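Local structure of dihydroxyacetone kinase (Citrobacter freundii, 1UN8) at residues I107-Y111 / T112-L116. The protein catalyses the ATP-dependent phosphorylation of dihydroxyacetone to dihydroxyacetone phosphate, working as a homodimer that needs divalent metal cations. Residues are numbered along the deposited sequence; the frame is centred on the assembly and turned at random.
Sequences IVKNY and TGDRL
V108 and D114 meet where strand 104-109 leads, through an inverse gamma turn centred on N110, into helix 112-127 of a beta-alpha-beta unit. The packing is close: V108 CG1, held anti to its own backbone nitrogen (chi1 180°), rests 3.4 Å from D114 CB. Y111, the N-cap residue, ties the turn to the helix through its carbonyl, for R115 N donates to Y111 O over 2.9 Å. R115 bends at chi3 (48°) to bring NH1 2.8 Å from N110 OD1, in a nearly straight bond; the oxygen lies in the guanidinium plane, whereas the donor is tilted from the amide plane. One water joins N110 ND2 to the same NH1. R115 NE donates to Y467 O of the second subunit and NH2, weakly, to F466 O of that subunit. T112 forms the solvent side, its CB 3.7 Å from Y111 C. Towards the substrate site, K109 NZ and D114 OD2 stand 4.4 Å apart, too far for a salt bridge. K109 NZ also bonds H65, D114 OD1 bonds S85, and the Y111 ring meets catalytic H220 edge-to-face. A water accepting from K109 N and NZ and donating to D114 OD2 links these substrate-binding residues, consistent with fixing both and probably easing their charge separation.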
# COMPACT_ATOMS: atom_id res chain seq x y z
N ILE A 107 -10.32 -15.91 -18.10
CA ILE A 107 -10.39 -16.16 -16.67
C ILE A 107 -11.24 -15.01 -16.10
O ILE A 107 -10.82 -13.84 -16.08
CB ILE A 107 -9.00 -16.14 -16.03
CG1 ILE A 107 -8.10 -17.18 -16.71
CG2 ILE A 107 -9.13 -16.40 -14.50
CD1 ILE A 107 -7.54 -18.24 -15.79
N VAL A 108 -12.44 -15.34 -15.63
CA VAL A 108 -13.35 -14.33 -15.10
C VAL A 108 -13.74 -14.46 -13.63
O VAL A 108 -14.14 -15.53 -13.18
CB VAL A 108 -14.65 -14.31 -15.93
CG1 VAL A 108 -15.61 -13.27 -15.39
CG2 VAL A 108 -14.31 -14.02 -17.38
N LYS A 109 -13.62 -13.36 -12.89
CA LYS A 109 -13.99 -13.34 -11.47
C LYS A 109 -15.51 -13.44 -11.42
O LYS A 109 -16.20 -12.89 -12.28
CB LYS A 109 -13.48 -12.06 -10.79
CG LYS A 109 -11.96 -11.96 -10.73
CD LYS A 109 -11.46 -10.81 -9.84
CE LYS A 109 -11.99 -9.45 -10.28
NZ LYS A 109 -11.72 -9.14 -11.71
N ASN A 110 -16.05 -14.14 -10.43
CA ASN A 110 -17.49 -14.34 -10.34
C ASN A 110 -18.34 -13.10 -10.06
O ASN A 110 -18.63 -12.78 -8.92
CB ASN A 110 -17.80 -15.41 -9.28
CG ASN A 110 -19.08 -16.16 -9.58
OD1 ASN A 110 -19.86 -15.78 -10.45
ND2 ASN A 110 -19.31 -17.26 -8.84
N TYR A 111 -18.74 -12.42 -11.13
CA TYR A 111 -19.60 -11.25 -11.02
C TYR A 111 -20.43 -11.21 -12.30
O TYR A 111 -19.89 -11.35 -13.40
CB TYR A 111 -18.77 -9.99 -10.75
CG TYR A 111 -17.93 -10.08 -9.49
CD1 TYR A 111 -16.57 -10.35 -9.57
CD2 TYR A 111 -18.48 -9.89 -8.24
CE1 TYR A 111 -15.79 -10.43 -8.43
CE2 TYR A 111 -17.72 -9.97 -7.09
CZ TYR A 111 -16.37 -10.24 -7.19
OH TYR A 111 -15.60 -10.32 -6.05
N THR A 112 -21.74 -11.04 -12.15
CA THR A 112 -22.65 -11.00 -13.29
C THR A 112 -22.15 -10.19 -14.48
O THR A 112 -22.08 -10.69 -15.60
CB THR A 112 -24.02 -10.45 -12.88
OG1 THR A 112 -24.51 -11.22 -11.79
CG2 THR A 112 -25.01 -10.54 -14.04
N GLY A 113 -21.82 -8.93 -14.23
CA GLY A 113 -21.34 -8.07 -15.31
C GLY A 113 -20.24 -8.70 -16.14
O GLY A 113 -20.29 -8.66 -17.37
N ASP A 114 -19.24 -9.27 -15.49
CA ASP A 114 -18.14 -9.89 -16.21
C ASP A 114 -18.55 -11.18 -16.89
O ASP A 114 -18.16 -11.44 -18.03
CB ASP A 114 -16.97 -10.16 -15.27
CG ASP A 114 -16.32 -8.90 -14.78
OD1 ASP A 114 -16.60 -7.84 -15.39
OD2 ASP A 114 -15.54 -8.96 -13.80
N ARG A 115 -19.33 -12.00 -16.20
CA ARG A 115 -19.78 -13.26 -16.74
C ARG A 115 -20.61 -13.03 -18.00
O ARG A 115 -20.41 -13.69 -19.01
CB ARG A 115 -20.61 -14.02 -15.70
CG ARG A 115 -19.80 -14.43 -14.48
CD ARG A 115 -20.64 -15.11 -13.42
NE ARG A 115 -21.50 -16.15 -13.95
CZ ARG A 115 -21.84 -17.25 -13.28
NH1 ARG A 115 -21.38 -17.45 -12.05
NH2 ARG A 115 -22.64 -18.15 -13.83
N LEU A 116 -21.53 -12.08 -17.94
CA LEU A 116 -22.37 -11.80 -19.09
C LEU A 116 -21.61 -11.14 -20.23
O LEU A 116 -21.83 -11.47 -21.39
CB LEU A 116 -23.55 -10.91 -18.68
CG LEU A 116 -24.52 -11.51 -17.67
CD1 LEU A 116 -25.69 -10.57 -17.48
CD2 LEU A 116 -25.01 -12.87 -18.16
O HOH W 1 -13.15 -10.66 -14.06
O HOH W 2 -21.13 -19.59 -9.55